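Local coordinates for putative cobalamin synthesis related protein (Corynebacterium diphtheriae, PDB 2NPN) that binds S-adenosylmethionine and probably acts as a precorrin-6A synthase (deacetylating), a methyltransferase of adenosylcobalamin biosynthesis, at residues A[150-155]-A[215-220]; A[163-168]-A[183-188]; A[201-206]-A[244-249]. All blocks are in the same frame, centred on the assembly; numbering follows the deposited sequence. Where two conformers were deposited one is given.

Interaction 1: residues A[150-155]-A[215-220]. With MG (magnesium ion), chain B.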
# COMPACT_ATOMS: atom_id res chain seq x y z
N ALA A 150 1.52 15.36 1.64
CA ALA A 150 0.82 16.13 2.66
C ALA A 150 1.75 16.43 3.85
O ALA A 150 1.80 17.55 4.35
CB ALA A 150 -0.48 15.42 3.14
N GLU A 151 2.53 15.42 4.29
CA GLU A 151 3.41 15.63 5.42
C GLU A 151 4.54 16.63 5.14
O GLU A 151 4.95 17.41 6.03
CB GLU A 151 3.97 14.30 5.91
CG GLU A 151 2.91 13.39 6.57
CD GLU A 151 2.32 14.02 7.82
OE1 GLU A 151 3.06 14.36 8.78
OE2 GLU A 151 1.07 14.21 7.88
N HIS A 152 5.03 16.63 3.90
CA HIS A 152 6.00 17.66 3.44
C HIS A 152 5.40 19.00 3.01
O HIS A 152 6.16 19.98 2.82
CB HIS A 152 6.86 17.12 2.31
CG HIS A 152 7.96 16.19 2.76
ND1 HIS A 152 9.08 16.65 3.42
CD2 HIS A 152 8.12 14.85 2.62
CE1 HIS A 152 9.90 15.63 3.64
NE2 HIS A 152 9.34 14.53 3.15
N GLY A 153 4.06 19.05 2.88
CA GLY A 153 3.37 20.25 2.48
C GLY A 153 3.71 20.73 1.10
O GLY A 153 3.89 21.95 0.86
N ILE A 154 3.81 19.78 0.17
CA ILE A 154 4.19 20.08 -1.19
C ILE A 154 3.12 19.62 -2.19
O ILE A 154 2.21 18.82 -1.90
CB ILE A 154 5.53 19.41 -1.59
CG1 ILE A 154 5.46 17.90 -1.50
CG2 ILE A 154 6.70 19.95 -0.73
CD1 ILE A 154 6.71 17.18 -2.06
N LEU A 155 3.22 20.19 -3.39
CA LEU A 155 2.44 19.73 -4.53
C LEU A 155 3.18 18.58 -5.21
O LEU A 155 4.44 18.53 -5.23
CB LEU A 155 2.20 20.88 -5.51
CG LEU A 155 1.45 22.08 -4.87
CD1 LEU A 155 1.45 23.36 -5.72
CD2 LEU A 155 0.04 21.64 -4.48
N LEU A 215 10.89 11.92 8.15
CA LEU A 215 10.92 12.73 6.93
C LEU A 215 12.30 13.30 6.72
O LEU A 215 12.96 13.69 7.67
CB LEU A 215 9.93 13.89 7.00
CG LEU A 215 8.48 13.53 7.29
CD1 LEU A 215 7.66 14.86 7.40
CD2 LEU A 215 7.89 12.59 6.23
N ARG A 216 12.71 13.36 5.47
CA ARG A 216 13.93 14.08 5.07
C ARG A 216 13.67 14.75 3.74
O ARG A 216 12.92 14.25 2.92
CB ARG A 216 15.14 13.14 4.90
CG ARG A 216 15.58 12.44 6.17
CD ARG A 216 16.14 13.45 7.16
NE ARG A 216 16.75 12.79 8.31
CZ ARG A 216 16.13 12.46 9.43
NH1 ARG A 216 14.86 12.77 9.63
NH2 ARG A 216 16.81 11.85 10.41
N LYS A 217 14.30 15.91 3.54
CA LYS A 217 14.28 16.59 2.27
C LYS A 217 15.56 17.39 2.01
O LYS A 217 16.23 17.86 2.93
CB LYS A 217 13.09 17.52 2.15
CG LYS A 217 13.15 18.74 3.04
CD LYS A 217 11.97 19.67 2.78
CE LYS A 217 12.03 20.92 3.62
NZ LYS A 217 11.93 20.52 5.03
N GLY A 218 15.84 17.56 0.74
CA GLY A 218 16.98 18.32 0.31
C GLY A 218 17.53 17.89 -1.03
O GLY A 218 17.04 16.94 -1.63
N TYR A 219 18.54 18.60 -1.51
CA TYR A 219 19.18 18.16 -2.74
C TYR A 219 19.84 16.82 -2.54
O TYR A 219 20.51 16.60 -1.52
CB TYR A 219 20.20 19.19 -3.24
CG TYR A 219 19.53 20.38 -3.89
CD1 TYR A 219 19.16 20.35 -5.23
CD2 TYR A 219 19.19 21.52 -3.13
CE1 TYR A 219 18.50 21.40 -5.82
CE2 TYR A 219 18.53 22.60 -3.72
CZ TYR A 219 18.18 22.54 -5.04
OH TYR A 219 17.52 23.57 -5.65
N VAL A 220 19.75 15.95 -3.53
CA VAL A 220 20.38 14.62 -3.40
C VAL A 220 21.92 14.76 -3.22
O VAL A 220 22.52 13.98 -2.44
CB VAL A 220 19.99 13.65 -4.56
CG1 VAL A 220 20.80 12.32 -4.45
CG2 VAL A 220 18.46 13.42 -4.58
MG MG B . 17.60 24.08 -7.83
O HOH W 1 9.22 18.95 5.14
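The imidazole of His152 has CD1 of Leu215 over one face, while Lys217 CB and the carbonyl O of Arg216 approach it obliquely. Its CE1 does most of the touching, lying 3.4 Å from Arg216 O and 3.8 Å from Leu215 CB. The ring also meets that of Trp203, on the adjoining strand, edge-to-face. The side chains of His152 and Leu215 run antiparallel past one another. CG of His152 is anti to the carbonyl carbon (chi1 -78°), beside the backbone N; the ring beyond it comes nearer the strand than CB does. Both ring nitrogens are engaged: NE2 is hydrogen-bonded to Trp204 O, and ND1 shares a water with Lys217. That water lies 2.9 Å from His152 ND1 and accepts from Lys217 NZ at 3.1 Å, which bridges two ionisable groups whose nitrogens stand 5.1 Å apart. One residue back in the helix, Leu215 CD1 packs at 4.0 Å from Glu151 CB, and the carboxylate of Glu151 turns to Gln213. Arg216 points to the other face of the strand and folds back, NH1 donating to Leu215 O at 2.9 Å from above the carbonyl plane. Past the corner at Gly218, Tyr219 OH binds the magnesium ion at 2.2 Å together with Leu250 O. The contact is a surface one: the last turn of helix 144-152, closed by a Schellman motif at Gly153, rests on strand 214-217, an outermost strand of the mixed sheet, whose inner neighbour 200-206 supplies the two tryptophans and whose chain continues into helix 220-238.

Interaction 2: residues A[163-168]-A[183-188]. With SAM (S-adenosylmethionine), chain C.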
# COMPACT_ATOMS: atom_id res chain seq x y z
N ILE A 163 3.41 13.63 -13.83
CA ILE A 163 3.79 12.97 -12.63
C ILE A 163 4.10 11.53 -13.01
O ILE A 163 3.21 10.84 -13.47
CB ILE A 163 2.69 12.96 -11.59
CG1 ILE A 163 2.29 14.39 -11.24
CG2 ILE A 163 3.16 12.21 -10.37
CD1 ILE A 163 0.84 14.56 -11.11
N HIS A 164 5.32 11.08 -12.82
CA HIS A 164 5.66 9.72 -13.19
C HIS A 164 5.84 8.92 -11.90
O HIS A 164 6.79 9.16 -11.16
CB HIS A 164 6.94 9.73 -13.99
CG HIS A 164 7.22 8.43 -14.66
ND1 HIS A 164 6.57 8.04 -15.80
CD2 HIS A 164 8.06 7.43 -14.33
CE1 HIS A 164 6.99 6.84 -16.14
NE2 HIS A 164 7.89 6.44 -15.25
N ILE A 165 5.00 7.94 -11.66
CA ILE A 165 5.10 7.10 -10.48
C ILE A 165 5.69 5.77 -10.93
O ILE A 165 5.20 5.13 -11.90
CB ILE A 165 3.73 6.88 -9.84
CG1 ILE A 165 2.99 8.19 -9.54
CG2 ILE A 165 3.85 5.97 -8.58
CD1 ILE A 165 1.58 8.03 -9.04
N THR A 166 6.72 5.33 -10.22
CA THR A 166 7.40 4.14 -10.64
C THR A 166 8.05 3.44 -9.47
O THR A 166 7.85 3.79 -8.31
CB THR A 166 8.35 4.43 -11.81
OG1 THR A 166 8.70 3.20 -12.46
CG2 THR A 166 9.61 5.20 -11.32
N THR A 167 8.80 2.41 -9.78
CA THR A 167 9.42 1.56 -8.74
C THR A 167 10.92 1.80 -8.73
O THR A 167 11.51 2.30 -9.70
CB THR A 167 9.17 0.09 -9.05
OG1 THR A 167 9.88 -0.26 -10.26
CG2 THR A 167 7.64 -0.22 -9.19
N GLY A 168 11.56 1.40 -7.63
CA GLY A 168 13.00 1.53 -7.53
C GLY A 168 13.68 0.76 -8.66
O GLY A 168 14.64 1.25 -9.25
N VAL A 183 7.76 9.98 -8.61
CA VAL A 183 7.54 9.37 -7.29
C VAL A 183 8.03 7.93 -7.36
O VAL A 183 7.72 7.20 -8.32
CB VAL A 183 6.06 9.39 -6.93
CG1 VAL A 183 5.83 8.64 -5.58
CG2 VAL A 183 5.55 10.82 -6.88
N VAL A 184 8.80 7.50 -6.37
CA VAL A 184 9.40 6.18 -6.36
C VAL A 184 8.90 5.37 -5.14
O VAL A 184 8.95 5.85 -4.01
CB VAL A 184 10.91 6.22 -6.35
CG1 VAL A 184 11.51 4.83 -6.44
CG2 VAL A 184 11.45 7.15 -7.44
N MSE A 185 8.35 4.21 -5.45
CA MSE A 185 7.86 3.26 -4.48
C MSE A 185 8.61 1.94 -4.64
O MSE A 185 9.30 1.69 -5.63
CB MSE A 185 6.34 3.05 -4.66
CG MSE A 185 5.60 4.35 -4.59
SE MSE A 185 3.66 4.23 -4.91
CE MSE A 185 3.18 3.58 -3.17
N LEU A 186 8.44 1.05 -3.65
CA LEU A 186 8.99 -0.30 -3.76
C LEU A 186 10.53 -0.29 -3.97
O LEU A 186 11.08 -1.21 -4.56
CB LEU A 186 8.30 -1.08 -4.86
CG LEU A 186 6.83 -1.37 -4.60
CD1 LEU A 186 6.17 -1.95 -5.85
CD2 LEU A 186 6.70 -2.40 -3.46
N ASP A 187 11.24 0.69 -3.43
CA ASP A 187 12.70 0.73 -3.57
C ASP A 187 13.32 0.06 -2.37
O ASP A 187 13.27 0.60 -1.27
CB ASP A 187 13.25 2.18 -3.66
CG ASP A 187 14.75 2.24 -3.95
OD1 ASP A 187 15.40 1.19 -4.18
OD2 ASP A 187 15.26 3.38 -3.99
N GLY A 188 13.87 -1.13 -2.58
CA GLY A 188 14.57 -1.86 -1.51
C GLY A 188 16.00 -1.42 -1.31
O GLY A 188 16.67 -1.94 -0.41
N SAM C . -1.54 0.33 -2.04
CA SAM C . -0.44 1.05 -1.32
C SAM C . -0.67 2.55 -1.33
O SAM C . 0.16 3.30 -0.76
OXT SAM C . -1.70 3.01 -1.87
CB SAM C . 0.92 0.69 -1.93
CG SAM C . 1.34 -0.76 -1.71
SD SAM C . 3.01 -1.21 -2.30
CE SAM C . 2.90 -2.98 -1.92
C5' SAM C . 4.19 -0.84 -0.95
C4' SAM C . 5.01 0.45 -1.16
O4' SAM C . 4.23 1.54 -0.79
C3' SAM C . 6.26 0.57 -0.29
O3' SAM C . 7.36 -0.10 -0.84
C2' SAM C . 6.47 2.06 -0.20
O2' SAM C . 6.99 2.54 -1.43
C1' SAM C . 5.02 2.48 -0.07
N9 SAM C . 4.57 2.58 1.34
C8 SAM C . 3.48 1.92 1.87
N7 SAM C . 3.29 2.29 3.14
C5 SAM C . 4.24 3.24 3.42
C6 SAM C . 4.49 4.01 4.55
N6 SAM C . 3.75 3.91 5.68
N1 SAM C . 5.55 4.92 4.52
C2 SAM C . 6.28 5.09 3.35
N3 SAM C . 6.03 4.33 2.24
C4 SAM C . 5.01 3.43 2.25
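Two parallel strands at one side of the mixed sheet, 164-167 and 181-185, pair here, and the second leads into the loop that holds the ribose of S-adenosylmethionine. Backbone bonds zigzag between them: Val183 N donates to His164 O, Thr166 N to Val183 O at 2.8 Å, and Met185 N to Thr166 O at 2.9 Å. The last bond of the series, Gly168 N to Met185 O, is weak, bent to 135° at the hydrogen, as the two segments leave their strands. Thr167 CA adds a CH...O contact to the same Met185 oxygen.

On one face, Ile165, Val183 and the selenomethionine Met185 meet. Ile165 and Met185 run alongside each other in the same direction, CG2 of Ile165 touching SE of Met185 at 4.1 Å. The Met185 chain then bends at chi3 (78°), which puts CE 3.3 Å from O4' of the ribose. On the face of Thr166 and Val184, a methyl does the work: Val184 CG1, anti to its backbone N (chi1 -176°), packs at 3.6 Å from Gly168 N. Gly168 CA also sits against Asp187 CB; the Asp187 carboxylate is held by Tyr245 and by the backbone N of Lys189 and Ala191.

Leu186, with positive phi, ends the strand and turns its N to the cofactor. Leu186 N donates to O2' of S-adenosylmethionine at 3.0 Å and, weakly, to O3'. Its CD2 touches O3' and CD1 meets Thr167 CG2. Asp243 O, Leu208 N and Ala144 N are among the other groups binding the cofactor. A strand end that gives main-chain bonds to S-adenosylmethionine in the cleft between two domains is characteristic of the tetrapyrrole methylase fold.

Interaction 3: residues A[201-206]-A[244-249]. With SAM (S-adenosylmethionine), chain C.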
# COMPACT_ATOMS: atom_id res chain seq x y z
N TYR A 201 16.23 17.36 -6.49
CA TYR A 201 15.77 17.58 -5.11
C TYR A 201 14.95 16.34 -4.71
O TYR A 201 14.25 15.80 -5.57
CB TYR A 201 14.88 18.81 -5.02
CG TYR A 201 14.80 19.35 -3.62
CD1 TYR A 201 15.73 20.27 -3.15
CD2 TYR A 201 13.76 19.00 -2.78
CE1 TYR A 201 15.66 20.76 -1.87
CE2 TYR A 201 13.68 19.51 -1.50
CZ TYR A 201 14.63 20.39 -1.04
OH TYR A 201 14.63 20.95 0.24
N MSE A 202 15.02 15.95 -3.44
CA MSE A 202 14.23 14.81 -2.97
C MSE A 202 13.45 15.16 -1.70
O MSE A 202 13.97 15.82 -0.77
CB MSE A 202 15.15 13.60 -2.67
CG MSE A 202 14.38 12.40 -2.15
SE MSE A 202 15.46 10.75 -2.00
CE MSE A 202 16.86 11.38 -0.82
N TRP A 203 12.18 14.73 -1.68
CA TRP A 203 11.39 14.62 -0.48
C TRP A 203 11.15 13.15 -0.17
O TRP A 203 10.63 12.42 -1.00
CB TRP A 203 10.06 15.31 -0.64
CG TRP A 203 10.14 16.81 -0.84
CD1 TRP A 203 10.05 17.78 0.11
CD2 TRP A 203 10.26 17.48 -2.10
NE1 TRP A 203 10.12 19.04 -0.48
CE2 TRP A 203 10.22 18.87 -1.83
CE3 TRP A 203 10.38 17.05 -3.43
CZ2 TRP A 203 10.28 19.83 -2.87
CZ3 TRP A 203 10.42 18.01 -4.44
CH2 TRP A 203 10.39 19.37 -4.15
N TRP A 204 11.58 12.72 1.02
CA TRP A 204 11.62 11.31 1.39
C TRP A 204 10.84 11.10 2.68
O TRP A 204 10.78 11.97 3.56
CB TRP A 204 13.08 10.87 1.51
CG TRP A 204 13.34 9.49 1.88
CD1 TRP A 204 13.56 8.44 1.02
CD2 TRP A 204 13.50 8.95 3.21
NE1 TRP A 204 13.83 7.29 1.73
CE2 TRP A 204 13.79 7.57 3.07
CE3 TRP A 204 13.40 9.49 4.51
CZ2 TRP A 204 14.05 6.75 4.18
CZ3 TRP A 204 13.61 8.66 5.59
CH2 TRP A 204 13.94 7.30 5.42
N GLY A 205 10.23 9.92 2.80
CA GLY A 205 9.64 9.56 4.05
C GLY A 205 9.53 8.07 4.24
O GLY A 205 9.29 7.33 3.29
N ALA A 206 9.65 7.66 5.50
CA ALA A 206 9.50 6.27 5.90
C ALA A 206 8.51 6.17 7.03
O ALA A 206 8.36 7.08 7.82
CB ALA A 206 10.84 5.66 6.29
N THR A 244 8.89 6.07 0.66
CA THR A 244 8.39 6.59 -0.62
C THR A 244 9.10 7.94 -0.76
O THR A 244 9.36 8.63 0.24
CB THR A 244 6.83 6.79 -0.57
OG1 THR A 244 6.16 5.55 -0.32
CG2 THR A 244 6.26 7.34 -1.91
N TYR A 245 9.44 8.31 -1.99
CA TYR A 245 10.11 9.59 -2.18
C TYR A 245 9.71 10.20 -3.52
O TYR A 245 9.27 9.50 -4.42
CB TYR A 245 11.62 9.47 -2.01
CG TYR A 245 12.34 8.44 -2.87
CD1 TYR A 245 12.99 8.82 -4.05
CD2 TYR A 245 12.48 7.11 -2.46
CE1 TYR A 245 13.69 7.88 -4.84
CE2 TYR A 245 13.18 6.21 -3.23
CZ TYR A 245 13.80 6.60 -4.42
OH TYR A 245 14.56 5.66 -5.16
N LEU A 246 9.91 11.51 -3.62
CA LEU A 246 9.60 12.27 -4.83
C LEU A 246 10.90 12.96 -5.23
O LEU A 246 11.55 13.56 -4.38
CB LEU A 246 8.50 13.31 -4.58
CG LEU A 246 7.97 14.02 -5.82
CD1 LEU A 246 6.46 14.44 -5.57
CD2 LEU A 246 8.84 15.16 -6.24
N LEU A 247 11.32 12.79 -6.47
CA LEU A 247 12.50 13.46 -7.06
C LEU A 247 11.98 14.48 -8.04
O LEU A 247 11.07 14.24 -8.82
CB LEU A 247 13.35 12.44 -7.82
CG LEU A 247 13.97 11.30 -7.00
CD1 LEU A 247 14.83 10.34 -7.94
CD2 LEU A 247 14.75 11.79 -5.87
N ARG A 248 12.57 15.65 -7.97
CA ARG A 248 12.20 16.76 -8.85
C ARG A 248 13.46 17.46 -9.29
O ARG A 248 14.30 17.82 -8.46
CB ARG A 248 11.26 17.73 -8.14
CG ARG A 248 10.71 18.83 -9.00
CD ARG A 248 9.56 19.57 -8.34
NE ARG A 248 8.36 18.72 -8.23
CZ ARG A 248 7.36 18.86 -7.35
NH1 ARG A 248 7.32 19.88 -6.48
NH2 ARG A 248 6.37 17.99 -7.35
N GLU A 249 13.54 17.73 -10.58
CA GLU A 249 14.69 18.43 -11.17
C GLU A 249 14.42 19.92 -11.04
O GLU A 249 13.63 20.49 -11.79
CB GLU A 249 14.92 18.02 -12.62
CG GLU A 249 16.28 18.35 -13.10
CD GLU A 249 17.35 17.41 -12.49
OE1 GLU A 249 17.03 16.55 -11.63
OE2 GLU A 249 18.49 17.55 -12.92
N SAM C . -1.54 0.33 -2.04
CA SAM C . -0.44 1.05 -1.32
C SAM C . -0.67 2.55 -1.33
O SAM C . 0.16 3.30 -0.76
OXT SAM C . -1.70 3.01 -1.87
CB SAM C . 0.92 0.69 -1.93
CG SAM C . 1.34 -0.76 -1.71
SD SAM C . 3.01 -1.21 -2.30
CE SAM C . 2.90 -2.98 -1.92
C5' SAM C . 4.19 -0.84 -0.95
C4' SAM C . 5.01 0.45 -1.16
O4' SAM C . 4.23 1.54 -0.79
C3' SAM C . 6.26 0.57 -0.29
O3' SAM C . 7.36 -0.10 -0.84
C2' SAM C . 6.47 2.06 -0.20
O2' SAM C . 6.99 2.54 -1.43
C1' SAM C . 5.02 2.48 -0.07
N9 SAM C . 4.57 2.58 1.34
C8 SAM C . 3.48 1.92 1.87
N7 SAM C . 3.29 2.29 3.14
C5 SAM C . 4.24 3.24 3.42
C6 SAM C . 4.49 4.01 4.55
N6 SAM C . 3.75 3.91 5.68
N1 SAM C . 5.55 4.92 4.52
C2 SAM C . 6.28 5.09 3.35
N3 SAM C . 6.03 4.33 2.24
C4 SAM C . 5.01 3.43 2.25
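Trp203 and Leu246, a hydrogen-bonded antiparallel pair, run alongside each other, with Trp203 CE3 3.7 Å from Leu246 CD2. The indole runs on to Arg248: CB lies at its edge, near the ring plane, and Trp203 CZ3 stands 3.9 Å above one guanidinium face, the two planes 57° apart. Tyr201 CD2 lies over one face of the same indole, toward the rim. On the other face of the sheet, selenomethionine Met202 brings SE 3.7 Å from Tyr245 CD1, an oblique Met-aromatic contact, and its CB packs on Leu247 CD2. Trp204 CD1 reaches Tyr245 CB.

Six backbone bonds hold the strands in register, from Tyr201-Arg248 to Gly205-Thr244. At the latter end Thr244 OG1 donates to N3 of the S-adenosylmethionine adenine at 2.8 Å. A second shell fixes the polar ends: Asn181 and Leu155 O take the Arg248 guanidinium, Asp243 the Trp204 NE1, and Asp187 the Tyr245 hydroxyl.

These are inner strands of the mixed sheet: 243-249 is flanked by 181-185 and 200-206 by 214-217, while helix 220-238 packs on Met202 and Trp204.

How the interactions relate
From the N terminus, the chain first builds the parallel sheet, then passes through helix 144-152 into the mixed sheet, where all three contacts gather. Interaction 1 closes a long loop between that helix and strand 214-217. Interaction 2 is nested inside this loop, joining 163-168 to 183-188 by a short connection. Interaction 3 opens within the loop at 201-206 and closes beyond it at 244-249, after helix 220-238, thereby crossing interaction 1. Strands 200-206 and 214-217 join interactions 1 and 3; strands 181-185 and 243-249 join interactions 2 and 3, both of which touch S-adenosylmethionine. Interactions 1 and 2 do not touch, their nearest atoms about 7 Å apart.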